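Local coordinates for protein beta-1,3-glucosyltransferase (Paecilomyces sp. J18, PDB 5JVV) that is a carbohydrate-active enzyme with a beta-jelly-roll sandwich, probably of the family 16 type, at residues A[13-18]-A[53-58]; A[88-93]-A[118-123]; A[131-136]-A[230-235]. One frame throughout, in Å; residues are numbered along the deposited sequence.

Contact 1. Residues A[13-18]-A[53-58]; sequences DFLDAF and VYLGVD
The last turn of helix 11-16 packs against the short strand 53-55, the backbones coming nearest at Phe14 and Val53, whose CA atoms are 7.8 Å apart. Val53 and Leu55 direct their side chains at the helix, while Tyr54 between them points the other way in the usual alternation of a strand. Val53 meets the helix with both branches. Its CG2 methyl approaches the Phe14 ring at CD2 (3.9 Å), obliquely to the ring plane, and its CG1 lies against Leu15 CD2 at 3.7 Å. Phe14 is brought there with CG anti to its backbone N (chi1 176°); a face of its ring, toward the rim, receives Phe18 CE2, 3.5 Å above the plane. The contact belongs to the interior of a jelly-roll beta sandwich: Phe14 and Leu55 both touch Ile291 of the antiparallel sheet and Phe243 of the mixed sheet that packs on it. The CD2 branch of Leu15 also reaches Leu55, where the two leucines run past each other in opposite directions, CD2 to CD2 at 4.2 Å. Beyond this pair, Leu15 continues onto Val45 and Val47 of the neighbouring strand 45-47.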
loop_
_atom_site.group_PDB
_atom_site.type_symbol
_atom_site.label_atom_id
_atom_site.label_comp_id
_atom_site.label_asym_id
_atom_site.label_seq_id
_atom_site.Cartn_x
_atom_site.Cartn_y
_atom_site.Cartn_z
ATOM N N ASP A 13 -15.171 10.601 -8.563
ATOM C CA ASP A 13 -14.166 10.732 -9.614
ATOM C C ASP A 13 -12.981 9.818 -9.349
ATOM O O ASP A 13 -12.404 9.247 -10.272
ATOM C CB ASP A 13 -13.680 12.181 -9.728
ATOM C CG ASP A 13 -14.754 13.122 -10.234
ATOM O OD1 ASP A 13 -15.742 12.648 -10.832
ATOM O OD2 ASP A 13 -14.597 14.346 -10.044
ATOM N N PHE A 14 -12.620 9.683 -8.076
ATOM C CA PHE A 14 -11.563 8.766 -7.686
ATOM C C PHE A 14 -11.980 7.347 -8.066
ATOM O O PHE A 14 -11.249 6.648 -8.759
ATOM C CB PHE A 14 -11.313 8.865 -6.173
ATOM C CG PHE A 14 -10.300 7.877 -5.655
ATOM C CD1 PHE A 14 -8.956 8.219 -5.558
ATOM C CD2 PHE A 14 -10.706 6.606 -5.249
ATOM C CE1 PHE A 14 -8.031 7.312 -5.074
ATOM C CE2 PHE A 14 -9.792 5.694 -4.773
ATOM C CZ PHE A 14 -8.454 6.049 -4.671
ATOM N N LEU A 15 -13.150 6.917 -7.610
ATOM C CA LEU A 15 -13.621 5.570 -7.924
ATOM C C LEU A 15 -13.691 5.314 -9.438
ATOM O O LEU A 15 -13.339 4.225 -9.910
ATOM C CB LEU A 15 -14.981 5.315 -7.270
ATOM C CG LEU A 15 -14.982 5.243 -5.745
ATOM C CD1 LEU A 15 -16.405 5.174 -5.213
ATOM C CD2 LEU A 15 -14.159 4.043 -5.257
ATOM N N ASP A 16 -14.143 6.308 -10.194
ATOM C CA ASP A 16 -14.250 6.164 -11.644
ATOM C C ASP A 16 -12.893 6.029 -12.330
ATOM O O ASP A 16 -12.822 5.596 -13.476
ATOM C CB ASP A 16 -14.996 7.359 -12.251
ATOM C CG ASP A 16 -16.476 7.358 -11.928
ATOM O OD1 ASP A 16 -17.011 6.304 -11.530
ATOM O OD2 ASP A 16 -17.115 8.416 -12.095
ATOM N N ALA A 17 -11.821 6.402 -11.632
ATOM C CA ALA A 17 -10.475 6.389 -12.215
ATOM C C ALA A 17 -9.724 5.087 -11.966
ATOM O O ALA A 17 -8.546 4.973 -12.302
ATOM C CB ALA A 17 -9.669 7.571 -11.695
ATOM N N PHE A 18 -10.407 4.108 -11.380
ATOM C CA PHE A 18 -9.799 2.809 -11.108
ATOM C C PHE A 18 -10.663 1.692 -11.662
ATOM O O PHE A 18 -11.886 1.814 -11.710
ATOM C CB PHE A 18 -9.613 2.599 -9.594
ATOM C CG PHE A 18 -8.526 3.446 -8.992
ATOM C CD1 PHE A 18 -7.266 2.908 -8.769
ATOM C CD2 PHE A 18 -8.758 4.774 -8.653
ATOM C CE1 PHE A 18 -6.249 3.677 -8.221
ATOM C CE2 PHE A 18 -7.751 5.548 -8.104
ATOM C CZ PHE A 18 -6.494 5.000 -7.887
ATOM N N VAL A 53 -13.154 8.563 0.199
ATOM C CA VAL A 53 -13.518 7.254 -0.315
ATOM C C VAL A 53 -13.152 6.165 0.695
ATOM O O VAL A 53 -12.018 6.099 1.176
ATOM C CB VAL A 53 -12.823 6.982 -1.668
ATOM C CG1 VAL A 53 -13.007 5.523 -2.082
ATOM C CG2 VAL A 53 -13.372 7.915 -2.738
ATOM N N TYR A 54 -14.127 5.322 1.009
ATOM C CA TYR A 54 -13.951 4.192 1.908
ATOM C C TYR A 54 -13.803 2.917 1.082
ATOM O O TYR A 54 -14.649 2.622 0.227
ATOM C CB TYR A 54 -15.177 4.091 2.831
ATOM C CG TYR A 54 -15.286 2.833 3.680
ATOM C CD1 TYR A 54 -14.937 2.852 5.029
ATOM C CD2 TYR A 54 -15.779 1.645 3.152
ATOM C CE1 TYR A 54 -15.042 1.718 5.815
ATOM C CE2 TYR A 54 -15.891 0.503 3.932
ATOM C CZ TYR A 54 -15.521 0.548 5.265
ATOM O OH TYR A 54 -15.626 -0.582 6.052
ATOM N N LEU A 55 -12.723 2.180 1.327
ATOM C CA LEU A 55 -12.526 0.840 0.760
ATOM C C LEU A 55 -12.312 -0.120 1.922
ATOM O O LEU A 55 -11.265 -0.097 2.563
ATOM C CB LEU A 55 -11.298 0.803 -0.149
ATOM C CG LEU A 55 -11.090 1.927 -1.163
ATOM C CD1 LEU A 55 -9.719 1.773 -1.812
ATOM C CD2 LEU A 55 -12.217 1.931 -2.214
ATOM N N GLY A 56 -13.299 -0.962 2.191
ATOM C CA GLY A 56 -13.252 -1.842 3.341
ATOM C C GLY A 56 -13.427 -3.296 2.963
ATOM O O GLY A 56 -13.358 -3.659 1.785
ATOM N N VAL A 57 -13.655 -4.125 3.971
ATOM C CA VAL A 57 -13.782 -5.565 3.770
ATOM C C VAL A 57 -15.044 -6.072 4.459
ATOM O O VAL A 57 -15.694 -5.347 5.212
ATOM C CB VAL A 57 -12.543 -6.329 4.309
ATOM C CG1 VAL A 57 -11.259 -5.795 3.674
ATOM C CG2 VAL A 57 -12.463 -6.247 5.840
ATOM N N ASP A 58 -15.405 -7.324 4.201
ATOM C CA ASP A 58 -16.516 -7.949 4.897
ATOM C C ASP A 58 -16.106 -8.140 6.360
ATOM O O ASP A 58 -15.206 -8.918 6.652
ATOM C CB ASP A 58 -16.793 -9.308 4.232
ATOM C CG ASP A 58 -17.903 -10.102 4.901
ATOM O OD1 ASP A 58 -18.238 -9.864 6.079
ATOM O OD2 ASP A 58 -18.430 -11.020 4.235
#

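Contact 2. Residues A[88-93]-A[118-123]; sequences ADIKHM and DIIEGV
Ile120 overlaps two side chains of segment 88-93, one with each of its branches. The longer branch meets Ile90 tip to tip, the CD1 methyls of the two isoleucines being 3.6 Å apart. In both residues CG1 lies beside the backbone N and the chain then runs out nearly straight (chi2 162° in Ile90 and 171° in Ile120), which carries the terminal methyls to the midpoint between the backbones. The CG2 branch of Ile120 is taken up by Met93: CE lies 3.7 Å from it and SD 3.8 Å, so the thioether end lies alongside the methyl, the two side chains passing in opposite directions. A bend at chi3 of Met93 (-69°) brings CE round to this methyl. The contact is wholly apolar and buried, and the backbones stay far apart, with 9.3 Å between the CA atoms of Met93 and Ile120.

Each segment holds a classic beta bulge. Lys91 and His92 both face Glu290, and the extra residue lets Ile90 and Met93 point inward together. Ile119 and Ile120 both face Phe104; this bulge lies within a Glu-x-Asp-x-x-Glu sequence, as in the bulged members of glycoside hydrolase family 16. The extra residue puts Asp118 and Glu121 on the same side of the strand, with Ile120 pointing toward segment 88-93. Glu121 OE2 is hydrogen-bonded to Trp101 NE1.

Strand 84-90 belongs to the antiparallel sheet and strand 116-121 to the mixed sheet, so the three apolar side chains bridge the two layers of the sandwich. Phe178 of helix 175-180 packs on both Ile90 and Met93, while Met93 also touches Trp289 of strand 289-297 and Pro102 of strand 100-107.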
loop_
_atom_site.group_PDB
_atom_site.type_symbol
_atom_site.label_atom_id
_atom_site.label_comp_id
_atom_site.label_asym_id
_atom_site.label_seq_id
_atom_site.Cartn_x
_atom_site.Cartn_y
_atom_site.Cartn_z
ATOM N N ALA A 88 -0.824 11.172 -2.092
ATOM C CA ALA A 88 -2.030 10.527 -1.588
ATOM C C ALA A 88 -2.325 10.990 -0.173
ATOM O O ALA A 88 -1.524 10.750 0.736
ATOM C CB ALA A 88 -1.878 9.024 -1.621
ATOM N N ASP A 89 -3.463 11.661 0.015
ATOM C CA ASP A 89 -3.898 12.039 1.350
ATOM C C ASP A 89 -4.830 10.947 1.861
ATOM O O ASP A 89 -5.932 10.761 1.342
ATOM C CB ASP A 89 -4.566 13.426 1.332
ATOM C CG ASP A 89 -5.015 13.885 2.707
ATOM O OD1 ASP A 89 -5.486 13.051 3.500
ATOM O OD2 ASP A 89 -4.928 15.106 2.990
ATOM N N ILE A 90 -4.368 10.212 2.874
ATOM C CA ILE A 90 -5.064 9.028 3.366
ATOM C C ILE A 90 -5.420 9.239 4.837
ATOM O O ILE A 90 -4.539 9.461 5.668
ATOM C CB ILE A 90 -4.159 7.786 3.201
ATOM C CG1 ILE A 90 -3.783 7.606 1.726
ATOM C CG2 ILE A 90 -4.837 6.531 3.746
ATOM C CD1 ILE A 90 -2.584 6.699 1.493
ATOM N N LYS A 91 -6.709 9.194 5.154
ATOM C CA LYS A 91 -7.164 9.406 6.522
ATOM C C LYS A 91 -7.007 8.139 7.369
ATOM O O LYS A 91 -6.744 8.207 8.571
ATOM C CB LYS A 91 -8.625 9.880 6.525
ATOM C CG LYS A 91 -9.217 10.069 7.918
ATOM C CD LYS A 91 -10.726 10.268 7.884
ATOM C CE LYS A 91 -11.121 11.580 7.227
ATOM N NZ LYS A 91 -10.636 12.753 8.011
ATOM N N HIS A 92 -7.154 6.979 6.737
ATOM C CA HIS A 92 -7.184 5.714 7.453
ATOM C C HIS A 92 -6.673 4.642 6.508
ATOM O O HIS A 92 -6.930 4.697 5.302
ATOM C CB HIS A 92 -8.632 5.400 7.865
ATOM C CG HIS A 92 -8.778 4.315 8.891
ATOM N ND1 HIS A 92 -8.787 2.972 8.566
ATOM C CD2 HIS A 92 -9.000 4.377 10.225
ATOM C CE1 HIS A 92 -8.976 2.258 9.657
ATOM N NE2 HIS A 92 -9.103 3.082 10.683
ATOM N N MET A 93 -5.935 3.680 7.046
ATOM C CA MET A 93 -5.522 2.513 6.276
ATOM C C MET A 93 -5.858 1.281 7.097
ATOM O O MET A 93 -6.197 1.405 8.274
ATOM C CB MET A 93 -4.026 2.551 5.947
ATOM C CG MET A 93 -3.097 2.314 7.138
ATOM S SD MET A 93 -1.432 1.931 6.589
ATOM C CE MET A 93 -1.724 0.330 5.874
ATOM N N ASP A 118 6.468 -0.506 -3.839
ATOM C CA ASP A 118 5.503 -0.658 -2.747
ATOM C C ASP A 118 5.635 0.533 -1.820
ATOM O O ASP A 118 6.643 0.661 -1.117
ATOM C CB ASP A 118 5.750 -1.958 -1.967
ATOM C CG ASP A 118 5.712 -3.188 -2.854
ATOM O OD1 ASP A 118 4.909 -3.210 -3.803
ATOM O OD2 ASP A 118 6.498 -4.123 -2.612
ATOM N N ILE A 119 4.634 1.416 -1.845
ATOM C CA ILE A 119 4.693 2.677 -1.109
ATOM C C ILE A 119 4.256 2.512 0.348
ATOM O O ILE A 119 4.949 2.968 1.269
ATOM C CB ILE A 119 3.838 3.750 -1.795
ATOM C CG1 ILE A 119 4.341 3.977 -3.229
ATOM C CG2 ILE A 119 3.891 5.066 -1.012
ATOM C CD1 ILE A 119 3.401 4.851 -4.057
ATOM N N ILE A 120 3.104 1.869 0.535
ATOM C CA ILE A 120 2.632 1.445 1.847
ATOM C C ILE A 120 2.430 -0.055 1.771
ATOM O O ILE A 120 1.722 -0.553 0.887
ATOM C CB ILE A 120 1.287 2.087 2.226
ATOM C CG1 ILE A 120 1.373 3.610 2.163
ATOM C CG2 ILE A 120 0.871 1.633 3.629
ATOM C CD1 ILE A 120 0.012 4.295 2.324
ATOM N N GLU A 121 3.072 -0.795 2.665
ATOM C CA GLU A 121 2.851 -2.242 2.709
ATOM C C GLU A 121 3.197 -2.801 4.076
ATOM O O GLU A 121 4.123 -2.345 4.731
ATOM C CB GLU A 121 3.613 -2.984 1.597
ATOM C CG GLU A 121 3.111 -4.426 1.394
ATOM C CD GLU A 121 3.302 -4.945 -0.014
ATOM O OE1 GLU A 121 3.312 -4.124 -0.955
ATOM O OE2 GLU A 121 3.413 -6.183 -0.185
ATOM N N GLY A 122 2.434 -3.795 4.512
ATOM C CA GLY A 122 2.704 -4.435 5.785
ATOM C C GLY A 122 1.793 -5.620 5.954
ATOM O O GLY A 122 0.896 -5.832 5.136
ATOM N N VAL A 123 2.012 -6.389 7.018
ATOM C CA VAL A 123 1.196 -7.562 7.292
ATOM C C VAL A 123 0.891 -7.669 8.764
ATOM O O VAL A 123 1.673 -7.206 9.615
ATOM C CB VAL A 123 1.907 -8.867 6.835
ATOM C CG1 VAL A 123 2.096 -8.880 5.330
ATOM C CG2 VAL A 123 3.263 -9.027 7.553
#

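Contact 3. Residues A[131-136]-A[230-235]; sequences MVLHTK and CDIGKE
Apolar packing joins Leu133 of strand 130-134 to Ile232 at the start of a short 3-10 turn. The two side chains pass at a slant, with Leu133 CD2 3.6 Å from Ile232 CG2. Leu133 reaches this place with an unusual first torsion, chi1 -95°, well away from a staggered value. A second patch is formed by Thr135 and the aliphatic part of Glu235, which lie across each other at about a right angle. Here Thr135 CG2 is 3.9 Å from Glu235 CG, and Thr135 CB is equally distant from that same CG.

These residues lie at a margin of the jelly-roll sandwich. Leu133 stands in the mixed sheet, yet it and Ile232 both touch Ile195 of strand 195-201 in the antiparallel sheet, so the 3-10 turn packs where the two layers meet. The turn is held by backbone bonds from Lys234 N to Asp231 O (3.0 Å) and from Glu235 N to Ile232 O.

Polar links gather at the far end of the contact. Folding of the Glu235 chain at chi2 (-67°) takes its carboxylate back over Thr135, where OE2 accepts a hydrogen bond from Gly137 N. The neighbouring Lys136 N is 3.5 Å from the same OE2, but its bond goes to a water at 2.8 Å. That water in turn donates to Glu235 O, also at 2.8 Å, bridging the two backbones. Thr135 OG1 turns from the carboxylate and is hydrogen-bonded to Gly137 O.

The covalent tie is the disulfide between Cys230 and Cys139, which fastens the start of segment 230-235 to the chain just after Lys136; Glu235 also touches Cys139.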
loop_
_atom_site.group_PDB
_atom_site.type_symbol
_atom_site.label_atom_id
_atom_site.label_comp_id
_atom_site.label_asym_id
_atom_site.label_seq_id
_atom_site.Cartn_x
_atom_site.Cartn_y
_atom_site.Cartn_z
ATOM N N MET A 131 8.544 0.144 3.087
ATOM C CA MET A 131 8.618 0.572 1.694
ATOM C C MET A 131 9.540 -0.405 0.991
ATOM O O MET A 131 10.614 -0.719 1.506
ATOM C CB MET A 131 9.203 1.985 1.607
ATOM C CG MET A 131 8.309 3.043 2.273
ATOM S SD MET A 131 9.181 4.577 2.619
ATOM C CE MET A 131 10.146 4.053 4.040
ATOM N N VAL A 132 9.125 -0.902 -0.171
ATOM C CA VAL A 132 9.909 -1.921 -0.875
ATOM C C VAL A 132 9.953 -1.617 -2.367
ATOM O O VAL A 132 8.927 -1.272 -2.956
ATOM C CB VAL A 132 9.280 -3.330 -0.725
ATOM C CG1 VAL A 132 10.230 -4.406 -1.266
ATOM C CG2 VAL A 132 8.926 -3.633 0.721
ATOM N N LEU A 133 11.131 -1.740 -2.978
ATOM C CA LEU A 133 11.196 -1.804 -4.435
ATOM C C LEU A 133 11.699 -3.178 -4.854
ATOM O O LEU A 133 12.515 -3.786 -4.157
ATOM C CB LEU A 133 12.128 -0.732 -5.007
ATOM C CG LEU A 133 11.492 0.581 -5.474
ATOM C CD1 LEU A 133 10.726 1.286 -4.359
ATOM C CD2 LEU A 133 12.552 1.512 -6.065
ATOM N N HIS A 134 11.191 -3.663 -5.982
ATOM C CA HIS A 134 11.750 -4.831 -6.647
ATOM C C HIS A 134 12.054 -4.383 -8.059
ATOM O O HIS A 134 11.187 -3.811 -8.721
ATOM C CB HIS A 134 10.734 -5.982 -6.693
ATOM C CG HIS A 134 10.284 -6.458 -5.347
ATOM N ND1 HIS A 134 10.981 -7.396 -4.617
ATOM C CD2 HIS A 134 9.194 -6.141 -4.608
ATOM C CE1 HIS A 134 10.343 -7.631 -3.485
ATOM N NE2 HIS A 134 9.258 -6.881 -3.453
ATOM N N THR A 135 13.276 -4.625 -8.521
ATOM C CA THR A 135 13.684 -4.178 -9.850
ATOM C C THR A 135 14.154 -5.351 -10.695
ATOM O O THR A 135 14.599 -6.362 -10.152
ATOM C CB THR A 135 14.831 -3.141 -9.781
ATOM O OG1 THR A 135 15.968 -3.710 -9.111
ATOM C CG2 THR A 135 14.398 -1.882 -9.037
ATOM N N LYS A 136 14.084 -5.213 -12.020
ATOM C CA LYS A 136 14.677 -6.234 -12.902
ATOM C C LYS A 136 16.204 -6.159 -12.887
ATOM O O LYS A 136 16.886 -7.190 -12.831
ATOM C CB LYS A 136 14.167 -6.089 -14.344
ATOM C CG LYS A 136 12.687 -6.399 -14.543
ATOM C CD LYS A 136 12.168 -5.874 -15.895
ATOM C CE LYS A 136 12.422 -6.856 -17.029
ATOM N NZ LYS A 136 11.946 -6.373 -18.365
ATOM N N CYS A 230 22.102 2.003 -9.584
ATOM C CA CYS A 230 21.452 1.990 -10.884
ATOM C C CYS A 230 20.582 3.227 -10.958
ATOM O O CYS A 230 20.289 3.847 -9.931
ATOM C CB CYS A 230 20.573 0.750 -11.051
ATOM S SG CYS A 230 19.000 0.815 -10.138
ATOM N N ASP A 231 20.162 3.592 -12.162
ATOM C CA ASP A 231 19.151 4.634 -12.277
ATOM C C ASP A 231 17.804 4.000 -11.929
ATOM O O ASP A 231 17.140 3.412 -12.781
ATOM C CB ASP A 231 19.155 5.258 -13.679
ATOM C CG ASP A 231 20.296 6.257 -13.874
ATOM O OD1 ASP A 231 20.844 6.760 -12.869
ATOM O OD2 ASP A 231 20.639 6.546 -15.039
ATOM N N ILE A 232 17.427 4.115 -10.657
ATOM C CA ILE A 232 16.266 3.423 -10.096
ATOM C C ILE A 232 14.979 3.672 -10.894
ATOM O O ILE A 232 14.192 2.756 -11.145
ATOM C CB ILE A 232 16.052 3.860 -8.619
ATOM C CG1 ILE A 232 17.103 3.232 -7.694
ATOM C CG2 ILE A 232 14.656 3.508 -8.129
ATOM C CD1 ILE A 232 16.921 1.735 -7.450
ATOM N N GLY A 233 14.763 4.919 -11.298
ATOM C CA GLY A 233 13.519 5.262 -11.970
ATOM C C GLY A 233 13.418 4.780 -13.406
ATOM O O GLY A 233 12.327 4.792 -13.988
ATOM N N LYS A 234 14.543 4.360 -13.989
ATOM C CA LYS A 234 14.531 3.812 -15.342
ATOM C C LYS A 234 14.202 2.323 -15.322
ATOM O O LYS A 234 14.044 1.690 -16.369
ATOM C CB LYS A 234 15.876 4.034 -16.041
ATOM C CG LYS A 234 16.165 5.461 -16.462
ATOM C CD LYS A 234 17.418 5.485 -17.340
ATOM C CE LYS A 234 17.878 6.894 -17.651
ATOM N NZ LYS A 234 18.971 6.879 -18.674
ATOM N N GLU A 235 14.093 1.766 -14.121
ATOM C CA GLU A 235 13.707 0.366 -13.959
ATOM C C GLU A 235 12.226 0.111 -14.174
ATOM O O GLU A 235 11.789 -1.043 -14.234
ATOM C CB GLU A 235 14.088 -0.129 -12.564
ATOM C CG GLU A 235 15.580 -0.223 -12.333
ATOM C CD GLU A 235 16.254 -1.294 -13.186
ATOM O OE1 GLU A 235 17.403 -1.062 -13.619
ATOM O OE2 GLU A 235 15.642 -2.362 -13.416
HETATM O O HOH W 1 12.112 -3.411 -12.736
#

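From the N terminus, contact 1 closes first, bringing strand 53-55 of the antiparallel sheet back to helix 11-16 over 34 intervening residues. Contact 2 follows with a 24-residue loop and joins that sheet to the mixed one. Contact 3 closes the longest, 93 residues, returning the segment before strand 240-247 to strand 130-134 and the residues after it. The three loops come in series, so none nests in or crosses another. Contacts 2 and 3 are coupled through neighbouring strands 116-121 and 130-134, with a probable hydrogen bond from Asp118 N to Val132 O (2.7 Å). Contacts 1 and 3 lie on opposite sides of the chain's centre, their nearest atoms about 17 Å apart.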